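Local coordinates for alpha-amylase inhibitor 0.19 (Triticum aestivum, PDB 1HSS), which inhibits alpha-amylases as a secreted, disulfide-rich homodimer of the wheat kernel and also acts as an allergen that IgE recognises, at residues Ser59-Asp62 with Ser63-Glu67; Ala11-Pro15 with Ala16-Cys20; Met5-Pro8 with Gly9-Phe12. One frame throughout, in Å; residues are numbered along the deposited sequence.

Contact 1 (Ser59-Asp62 with Ser63-Glu67)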
ATOM      1  N   SER A  59     -10.558 -10.591  -6.475  1.00 22.23           N
ATOM      2  CA  SER A  59     -10.819 -12.001  -6.757  1.00 22.50           C
ATOM      3  C   SER A  59      -9.861 -12.919  -6.012  1.00 22.22           C
ATOM      4  O   SER A  59     -10.273 -13.936  -5.466  1.00 23.77           O
ATOM      5  CB  SER A  59     -10.707 -12.262  -8.271  1.00 21.38           C
ATOM      6  OG  SER A  59     -10.823 -13.635  -8.601  1.00 22.51           O
ATOM      7  N   MET A  60      -8.571 -12.600  -6.059  1.00 23.88           N
ATOM      8  CA  MET A  60      -7.543 -13.354  -5.325  1.00 21.44           C
ATOM      9  C   MET A  60      -7.795 -13.412  -3.809  1.00 20.46           C
ATOM     10  O   MET A  60      -7.814 -14.491  -3.230  1.00 23.65           O
ATOM     11  CB  MET A  60      -6.165 -12.741  -5.580  1.00 23.14           C
ATOM     12  CG  MET A  60      -5.018 -13.460  -4.881  1.00 23.40           C
ATOM     13  SD  MET A  60      -3.532 -12.449  -4.692  1.00 23.14           S
ATOM     14  CE  MET A  60      -4.079 -11.365  -3.517  1.00 20.88           C
ATOM     15  N   LEU A  61      -8.003 -12.243  -3.189  1.00 18.63           N
ATOM     16  CA  LEU A  61      -8.267 -12.109  -1.756  1.00 21.72           C
ATOM     17  C   LEU A  61      -9.527 -12.851  -1.332  1.00 25.12           C
ATOM     18  O   LEU A  61      -9.561 -13.466  -0.274  1.00 26.60           O
ATOM     19  CB  LEU A  61      -8.418 -10.633  -1.400  1.00 18.73           C
ATOM     20  CG  LEU A  61      -8.632 -10.372   0.081  1.00 17.39           C
ATOM     21  CD1 LEU A  61      -7.419 -10.884   0.832  1.00 15.78           C
ATOM     22  CD2 LEU A  61      -8.855  -8.894   0.314  1.00 17.17           C
ATOM     23  N   ASP A  62     -10.585 -12.693  -2.118  1.00 26.34           N
ATOM     24  CA  ASP A  62     -11.836 -13.389  -1.891  1.00 30.02           C
ATOM     25  C   ASP A  62     -11.658 -14.921  -1.936  1.00 29.36           C
ATOM     26  O   ASP A  62     -12.032 -15.624  -1.005  1.00 30.32           O
ATOM     27  CB  ASP A  62     -12.866 -12.914  -2.930  1.00 33.43           C
ATOM     28  CG  ASP A  62     -14.261 -13.481  -2.686  1.00 37.20           C
ATOM     29  OD1 ASP A  62     -14.955 -13.017  -1.751  1.00 36.46           O
ATOM     30  OD2 ASP A  62     -14.667 -14.392  -3.441  1.00 35.75           O
ATOM     31  N   SER A  63     -10.982 -15.424  -2.963  1.00 26.79           N
ATOM     32  CA  SER A  63     -10.631 -16.847  -3.019  1.00 28.60           C
ATOM     33  C   SER A  63      -9.835 -17.338  -1.805  1.00 28.95           C
ATOM     34  O   SER A  63     -10.074 -18.432  -1.305  1.00 32.03           O
ATOM     35  CB  SER A  63      -9.828 -17.163  -4.282  1.00 27.27           C
ATOM     36  OG  SER A  63     -10.483 -16.665  -5.426  1.00 37.77           O
ATOM     37  N   MET A  64      -8.834 -16.573  -1.382  1.00 28.24           N
ATOM     38  CA  MET A  64      -8.031 -16.948  -0.231  1.00 28.91           C
ATOM     39  C   MET A  64      -8.852 -17.068   1.045  1.00 31.08           C
ATOM     40  O   MET A  64      -8.727 -18.036   1.784  1.00 28.21           O
ATOM     41  CB  MET A  64      -6.892 -15.946  -0.054  1.00 25.22           C
ATOM     42  CG  MET A  64      -5.922 -16.041  -1.200  1.00 20.61           C
ATOM     43  SD  MET A  64      -4.462 -15.036  -1.072  1.00 27.26           S
ATOM     44  CE  MET A  64      -3.540 -15.926   0.092  1.00 22.08           C
ATOM     45  N   TYR A  65      -9.775 -16.137   1.235  1.00 34.97           N
ATOM     46  CA  TYR A  65     -10.663 -16.157   2.389  1.00 39.94           C
ATOM     47  C   TYR A  65     -11.739 -17.214   2.319  1.00 46.82           C
ATOM     48  O   TYR A  65     -12.162 -17.743   3.342  1.00 46.68           O
ATOM     49  CB  TYR A  65     -11.314 -14.801   2.557  1.00 35.98           C
ATOM     50  CG  TYR A  65     -10.510 -13.915   3.437  1.00 35.98           C
ATOM     51  CD1 TYR A  65     -10.066 -14.370   4.666  1.00 36.76           C
ATOM     52  CD2 TYR A  65     -10.193 -12.627   3.054  1.00 34.43           C
ATOM     53  CE1 TYR A  65      -9.338 -13.555   5.507  1.00 38.07           C
ATOM     54  CE2 TYR A  65      -9.454 -11.803   3.882  1.00 37.69           C
ATOM     55  CZ  TYR A  65      -9.042 -12.271   5.115  1.00 39.17           C
ATOM     56  OH  TYR A  65      -8.420 -11.429   6.003  1.00 39.31           O
ATOM     57  N   LYS A  66     -12.202 -17.491   1.106  1.00 56.61           N
ATOM     58  CA  LYS A  66     -13.276 -18.452   0.881  1.00 65.99           C
ATOM     59  C   LYS A  66     -12.800 -19.898   0.836  1.00 72.58           C
ATOM     60  O   LYS A  66     -13.601 -20.822   0.967  1.00 75.71           O
ATOM     61  CB  LYS A  66     -14.015 -18.117  -0.411  1.00 64.84           C
ATOM     62  CG  LYS A  66     -15.425 -17.601  -0.189  1.00 71.09           C
ATOM     63  CD  LYS A  66     -15.545 -16.110  -0.470  1.00 74.76           C
ATOM     64  CE  LYS A  66     -16.217 -15.369   0.685  1.00 77.35           C
ATOM     65  NZ  LYS A  66     -15.369 -15.350   1.918  1.00 78.99           N
ATOM     66  N   GLU A  67     -11.503 -20.093   0.623  1.00 79.83           N
ATOM     67  CA  GLU A  67     -10.890 -21.398   0.829  1.00 88.57           C
ATOM     68  C   GLU A  67     -10.438 -21.578   2.289  1.00 92.25           C
ATOM     69  O   GLU A  67     -10.778 -22.581   2.934  1.00 93.20           O
ATOM     70  CB  GLU A  67      -9.708 -21.591  -0.130  1.00 92.04           C
ATOM     71  CG  GLU A  67      -8.963 -22.929   0.021  1.00  0.63           C
ATOM     72  CD  GLU A  67      -9.894 -24.143   0.196  1.00  0.93           C
ATOM     73  OE1 GLU A  67     -10.702 -24.420  -0.723  1.00  0.19           O
ATOM     74  OE2 GLU A  67      -9.794 -24.834   1.244  1.00  0.10           O
TER
HETATM   75  O   HOH W   1      -9.539 -16.189  -7.932  1.00 27.19           O
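Two turns toward the C-terminal end of the alpha-helix 53-67 make this contact, through regular i to i+4 bonds and side chains one turn apart. Ser59 O takes two donors from Ser63: the backbone N at 3.0 Å, and the hydroxyl, whose OG lies 2.7 Å from Ser59 O. The two donors reach that oxygen from opposite faces of its carbonyl plane. With chi1 at -51°, OG lies beside its own backbone N, which turns it back along the helix. Water 1 donates to Ser63 OG and also bonds Ser59 OG, joining the two serines on their partly exposed side. On another side, Leu61 CD1 packs 3.8 Å from Tyr65 CE2, the two side chains alongside one another and pointing the same way. Met60 CG and Met64 SD are likewise side by side, 4.2 Å apart. Asp62 and the poorly ordered Lys66 cross at an angle without forming a salt bridge: OD1 is 4.4 Å from NZ, and this OD1 bonds Tyr121 OH instead. Within the fold, Met60 and Met64 press on helix 20-27, while Leu61 and Tyr65 pack on helix 85-92 through Val88.

Contact 2 (Ala11-Pro15 with Ala16-Cys20)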
ATOM      1  N   ALA A  11     -10.953 -11.252 -18.221  1.00 25.86           N
ATOM      2  CA  ALA A  11     -10.121 -10.087 -17.952  1.00 24.50           C
ATOM      3  C   ALA A  11      -8.834 -10.523 -17.233  1.00 25.59           C
ATOM      4  O   ALA A  11      -7.805  -9.858 -17.310  1.00 31.25           O
ATOM      5  CB  ALA A  11     -10.871  -9.107 -17.123  1.00 18.84           C
ATOM      6  N   PHE A  12      -8.918 -11.635 -16.510  1.00 22.87           N
ATOM      7  CA  PHE A  12      -7.771 -12.219 -15.841  1.00 23.60           C
ATOM      8  C   PHE A  12      -8.030 -13.700 -15.632  1.00 25.48           C
ATOM      9  O   PHE A  12      -9.171 -14.104 -15.565  1.00 25.68           O
ATOM     10  CB  PHE A  12      -7.507 -11.532 -14.483  1.00 18.65           C
ATOM     11  CG  PHE A  12      -8.728 -11.370 -13.615  1.00 18.69           C
ATOM     12  CD1 PHE A  12      -9.533 -10.249 -13.733  1.00 21.67           C
ATOM     13  CD2 PHE A  12      -9.015 -12.293 -12.631  1.00 16.06           C
ATOM     14  CE1 PHE A  12     -10.599 -10.041 -12.889  1.00 15.97           C
ATOM     15  CE2 PHE A  12     -10.090 -12.096 -11.769  1.00 19.51           C
ATOM     16  CZ  PHE A  12     -10.881 -10.965 -11.902  1.00 17.79           C
ATOM     17  N   GLN A  13      -6.968 -14.506 -15.609  1.00 29.58           N
ATOM     18  CA  GLN A  13      -7.053 -15.939 -15.300  1.00 31.66           C
ATOM     19  C   GLN A  13      -7.597 -16.131 -13.887  1.00 30.60           C
ATOM     20  O   GLN A  13      -7.307 -15.341 -12.993  1.00 30.46           O
ATOM     21  CB  GLN A  13      -5.667 -16.607 -15.412  1.00 38.48           C
ATOM     22  CG  GLN A  13      -4.898 -16.729 -14.052  1.00 52.67           C
ATOM     23  CD  GLN A  13      -3.372 -16.977 -14.167  1.00 59.98           C
ATOM     24  OE1 GLN A  13      -2.563 -16.031 -14.150  1.00 62.67           O
ATOM     25  NE2 GLN A  13      -2.980 -18.243 -14.095  1.00 61.90           N
ATOM     26  N   VAL A  14      -8.401 -17.168 -13.700  1.00 29.07           N
ATOM     27  CA  VAL A  14      -8.854 -17.586 -12.376  1.00 32.18           C
ATOM     28  C   VAL A  14      -8.416 -19.047 -12.156  1.00 34.19           C
ATOM     29  O   VAL A  14      -8.300 -19.814 -13.117  1.00 36.18           O
ATOM     30  CB  VAL A  14     -10.402 -17.435 -12.244  1.00 33.76           C
ATOM     31  CG1 VAL A  14     -10.950 -18.365 -11.192  1.00 35.51           C
ATOM     32  CG2 VAL A  14     -10.746 -16.013 -11.874  1.00 34.59           C
ATOM     33  N   PRO A  15      -7.962 -19.388 -10.933  1.00 32.06           N
ATOM     34  CA  PRO A  15      -7.775 -18.540  -9.747  1.00 28.79           C
ATOM     35  C   PRO A  15      -6.783 -17.419  -9.966  1.00 25.30           C
ATOM     36  O   PRO A  15      -5.818 -17.577 -10.704  1.00 25.73           O
ATOM     37  CB  PRO A  15      -7.290 -19.515  -8.681  1.00 29.21           C
ATOM     38  CG  PRO A  15      -6.689 -20.616  -9.435  1.00 28.52           C
ATOM     39  CD  PRO A  15      -7.541 -20.769 -10.658  1.00 31.06           C
ATOM     40  N   ALA A  16      -7.133 -16.248  -9.454  1.00 23.41           N
ATOM     41  CA  ALA A  16      -6.467 -15.011  -9.818  1.00 21.78           C
ATOM     42  C   ALA A  16      -5.084 -14.942  -9.176  1.00 20.69           C
ATOM     43  O   ALA A  16      -4.876 -15.477  -8.095  1.00 20.83           O
ATOM     44  CB  ALA A  16      -7.333 -13.812  -9.398  1.00 15.20           C
ATOM     45  N   LEU A  17      -4.101 -14.469  -9.934  1.00 20.26           N
ATOM     46  CA  LEU A  17      -2.780 -14.123  -9.387  1.00 19.94           C
ATOM     47  C   LEU A  17      -2.187 -15.157  -8.421  1.00 21.33           C
ATOM     48  O   LEU A  17      -1.828 -14.830  -7.294  1.00 21.03           O
ATOM     49  CB  LEU A  17      -2.834 -12.764  -8.690  1.00 14.81           C
ATOM     50  CG  LEU A  17      -3.500 -11.670  -9.505  1.00 11.40           C
ATOM     51  CD1 LEU A  17      -3.671 -10.449  -8.668  1.00  7.39           C
ATOM     52  CD2 LEU A  17      -2.692 -11.375 -10.729  1.00 11.74           C
ATOM     53  N   PRO A  18      -1.943 -16.385  -8.910  1.00 23.34           N
ATOM     54  CA  PRO A  18      -1.326 -17.447  -8.109  1.00 19.99           C
ATOM     55  C   PRO A  18      -0.015 -17.015  -7.451  1.00 20.06           C
ATOM     56  O   PRO A  18       0.246 -17.345  -6.293  1.00 24.43           O
ATOM     57  CB  PRO A  18      -1.093 -18.559  -9.121  1.00 21.15           C
ATOM     58  CG  PRO A  18      -2.078 -18.306 -10.180  1.00 24.00           C
ATOM     59  CD  PRO A  18      -2.186 -16.830 -10.291  1.00 22.11           C
ATOM     60  N   ALA A  19       0.783 -16.237  -8.183  1.00 21.30           N
ATOM     61  CA  ALA A  19       2.101 -15.823  -7.722  1.00 19.68           C
ATOM     62  C   ALA A  19       2.030 -14.761  -6.640  1.00 17.45           C
ATOM     63  O   ALA A  19       2.989 -14.533  -5.922  1.00 18.48           O
ATOM     64  CB  ALA A  19       2.891 -15.304  -8.880  1.00 18.76           C
ATOM     65  N   CYS A  20       0.896 -14.088  -6.536  1.00 17.62           N
ATOM     66  CA  CYS A  20       0.774 -13.012  -5.572  1.00 18.26           C
ATOM     67  C   CYS A  20       0.298 -13.503  -4.227  1.00 18.33           C
ATOM     68  O   CYS A  20       0.407 -12.798  -3.234  1.00 19.30           O
ATOM     69  CB  CYS A  20      -0.164 -11.908  -6.092  1.00 18.90           C
ATOM     70  SG  CYS A  20       0.466 -11.078  -7.584  1.00 18.28           S
TER
HETATM   71  O   HOH W   2      -4.838 -13.760 -12.518  1.00 28.23           O
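Gln13 O accepts a hydrogen bond from water 2 at 3.0 Å and a weaker CA-H...O contact from Ala16, whose CA stands 3.3 Å from Gln13 O with an angle of 148° at the hydrogen. The same water accepts from Leu17 N, 2.8 Å away, and so bridges the two segments where no direct hydrogen bond joins them. The chain reverses here, with a cis peptide bond between Val14 and Pro15 at the bend.

Side-chain packing accompanies the bend in two places. The methyl of Ala16 meets the buried ring of Phe12, CB lying 3.9 Å from CD2 and almost as near CE2, in an oblique approach. A chi1 of 48° puts the Phe12 ring between its backbone N and carbonyl carbon and swings that flank of the ring to the methyl. On the exposed side, the Gln13 side chain, extended beyond CG, runs to meet Pro18 from the opposite direction. Its OE1 comes 4.0 Å from Pro18 CD, and NE2 touches CG of the same ring, at van der Waals distance. Pro15 O lies against that proline as well, 3.7 Å from Pro18 CD.

Leu17 then takes backbone angles in the left-handed region, and Cys20 N bonds Leu17 O, a type I turn leading toward helix 20-27; Cys20 is tied to Cys41 by a disulfide. The angles of Val14 and Pro15, with no Ala16 N to Gln13 O bond, identify Gln13-Ala16 as a type VIb cis-proline turn.

Contact 3 (Met5-Pro8 with Gly9-Phe12)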
ATOM      1  N   MET A   5     -17.210  -4.172 -17.674  1.00 58.97           N
ATOM      2  CA  MET A   5     -16.779  -4.830 -16.394  1.00 52.40           C
ATOM      3  C   MET A   5     -15.558  -5.732 -16.641  1.00 47.68           C
ATOM      4  O   MET A   5     -15.195  -6.009 -17.792  1.00 48.13           O
ATOM      5  CB  MET A   5     -17.945  -5.643 -15.811  1.00 54.14           C
ATOM      6  CG  MET A   5     -17.905  -5.822 -14.302  1.00 55.27           C
ATOM      7  SD  MET A   5     -19.126  -7.014 -13.661  1.00 60.54           S
ATOM      8  CE  MET A   5     -18.083  -8.252 -13.009  1.00 51.20           C
ATOM      9  N   CYS A   6     -14.873  -6.119 -15.570  1.00 38.96           N
ATOM     10  CA  CYS A   6     -13.765  -7.065 -15.680  1.00 35.15           C
ATOM     11  C   CYS A   6     -14.260  -8.463 -15.318  1.00 33.70           C
ATOM     12  O   CYS A   6     -14.519  -8.744 -14.157  1.00 32.82           O
ATOM     13  CB  CYS A   6     -12.621  -6.671 -14.739  1.00 30.57           C
ATOM     14  SG  CYS A   6     -11.817  -5.066 -15.091  1.00 30.73           S
ATOM     15  N   TYR A   7     -14.496  -9.307 -16.313  1.00 33.83           N
ATOM     16  CA  TYR A   7     -15.044 -10.621 -16.029  1.00 31.15           C
ATOM     17  C   TYR A   7     -13.960 -11.612 -15.622  1.00 30.83           C
ATOM     18  O   TYR A   7     -12.945 -11.784 -16.321  1.00 31.03           O
ATOM     19  CB  TYR A   7     -15.844 -11.122 -17.227  1.00 34.38           C
ATOM     20  CG  TYR A   7     -17.090 -10.306 -17.452  1.00 31.18           C
ATOM     21  CD1 TYR A   7     -18.244 -10.558 -16.725  1.00 30.45           C
ATOM     22  CD2 TYR A   7     -17.094  -9.240 -18.337  1.00 32.22           C
ATOM     23  CE1 TYR A   7     -19.366  -9.772 -16.878  1.00 35.71           C
ATOM     24  CE2 TYR A   7     -18.202  -8.443 -18.488  1.00 33.28           C
ATOM     25  CZ  TYR A   7     -19.336  -8.715 -17.760  1.00 35.79           C
ATOM     26  OH  TYR A   7     -20.458  -7.944 -17.934  1.00 42.45           O
ATOM     27  N   PRO A   8     -14.089 -12.156 -14.398  1.00 31.03           N
ATOM     28  CA  PRO A   8     -13.272 -13.282 -13.926  1.00 31.91           C
ATOM     29  C   PRO A   8     -13.208 -14.423 -14.946  1.00 34.55           C
ATOM     30  O   PRO A   8     -14.239 -14.833 -15.491  1.00 38.37           O
ATOM     31  CB  PRO A   8     -13.978 -13.717 -12.637  1.00 31.67           C
ATOM     32  CG  PRO A   8     -14.674 -12.495 -12.161  1.00 31.11           C
ATOM     33  CD  PRO A   8     -15.141 -11.812 -13.421  1.00 30.79           C
ATOM     34  N   GLY A   9     -11.993 -14.809 -15.325  1.00 32.06           N
ATOM     35  CA  GLY A   9     -11.842 -15.866 -16.304  1.00 31.81           C
ATOM     36  C   GLY A   9     -11.490 -15.351 -17.682  1.00 34.29           C
ATOM     37  O   GLY A   9     -10.932 -16.085 -18.509  1.00 40.12           O
ATOM     38  N   GLN A  10     -11.758 -14.073 -17.925  1.00 33.38           N
ATOM     39  CA  GLN A  10     -11.314 -13.479 -19.177  1.00 36.10           C
ATOM     40  C   GLN A  10     -10.541 -12.168 -19.087  1.00 32.05           C
ATOM     41  O   GLN A  10      -9.537 -12.010 -19.777  1.00 37.58           O
ATOM     42  CB  GLN A  10     -12.476 -13.346 -20.155  1.00 41.36           C
ATOM     43  CG  GLN A  10     -13.544 -12.423 -19.714  1.00 42.13           C
ATOM     44  CD  GLN A  10     -14.145 -11.683 -20.881  1.00 47.77           C
ATOM     45  OE1 GLN A  10     -14.251 -12.214 -21.986  1.00 50.88           O
ATOM     46  NE2 GLN A  10     -14.527 -10.440 -20.654  1.00 50.38           N
ATOM     47  N   ALA A  11     -10.953 -11.252 -18.221  1.00 25.86           N
ATOM     48  CA  ALA A  11     -10.121 -10.087 -17.952  1.00 24.50           C
ATOM     49  C   ALA A  11      -8.834 -10.523 -17.233  1.00 25.59           C
ATOM     50  O   ALA A  11      -7.805  -9.858 -17.310  1.00 31.25           O
ATOM     51  CB  ALA A  11     -10.871  -9.107 -17.123  1.00 18.84           C
ATOM     52  N   PHE A  12      -8.918 -11.635 -16.510  1.00 22.87           N
ATOM     53  CA  PHE A  12      -7.771 -12.219 -15.841  1.00 23.60           C
ATOM     54  C   PHE A  12      -8.030 -13.700 -15.632  1.00 25.48           C
ATOM     55  O   PHE A  12      -9.171 -14.104 -15.565  1.00 25.68           O
ATOM     56  CB  PHE A  12      -7.507 -11.532 -14.483  1.00 18.65           C
ATOM     57  CG  PHE A  12      -8.728 -11.370 -13.615  1.00 18.69           C
ATOM     58  CD1 PHE A  12      -9.533 -10.249 -13.733  1.00 21.67           C
ATOM     59  CD2 PHE A  12      -9.015 -12.293 -12.631  1.00 16.06           C
ATOM     60  CE1 PHE A  12     -10.599 -10.041 -12.889  1.00 15.97           C
ATOM     61  CE2 PHE A  12     -10.090 -12.096 -11.769  1.00 19.51           C
ATOM     62  CZ  PHE A  12     -10.881 -10.965 -11.902  1.00 17.79           C
TER
HETATM   63  O   HOH W   3     -13.850  -8.281 -19.131  1.00 31.47           O
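Tyr7 O accepts from Gln10 N and Ala11 N across a type II beta turn, Tyr7-Pro8-Gly9-Gln10, with Pro8 and Gly9 at its centre; a side packed on the buried Phe12 ring contrasts with a more exposed side bridged by water. The diagnosis rests on the backbone: Pro8 has a psi of 125°, Gly9 has a positive phi of 103°, and Gln10 N closes the turn on Tyr7 O at 3.0 Å. The next residue adds a wider loop, Ala11 N reaching the same Tyr7 O at 2.8 Å. The two donors are placed differently, Ala11 N in the carbonyl plane and Gln10 N above it, so one oxygen serves both. Gly9 N in turn bonds Phe12 O, a further backbone bond within 9-12.

On the side facing the Phe12 ring, Pro8 CA sits over one face of that ring, offset toward its rim, in a CH-pi contact 4.2 Å from the centroid. The proline ring runs alongside, and its CG touches CZ. Next to it, Cys6 CB meets Ala11 CB at 3.8 Å; Cys6 is fixed further by its disulfide to Cys52, on which Ala11 also rests.

The solvent side differs in its exposure and its water bridge, not in distance. The Gln10 side chain lies beside Tyr7, pointing the same way, with the amide and ring planes 72° apart, and its CG is 3.6 Å from Tyr7 CB. The bend of Gln10 at chi2 turns the amide back along the tyrosine, where NE2 donates to water 3 at 2.7 Å. Water 3 also accepts from Tyr7 N, and donates to Met5 O.

The three contacts follow one another along the chain in the order 3, 2, 1. Contacts 3 and 2 share Ala11 and Phe12, and their centres are 10 Å apart; Val14 CG2 of contact 2 also lies 4.0 Å from Pro8 CB of contact 3. Both meet helix 53-67 at Ser59, the first residue of contact 1. Ser59 CB packs 3.6 Å from Phe12 CE2, and Ser59 OG is equally close to Ala16 CB. A second junction lies further on, with Met60 SD 3.7 Å from Cys20 CB. Contact 1 is centred 11 Å from contact 2 and 16 Å from contact 3; contact 3 reaches contact 1 through Phe12, whose ring lies on Ser59.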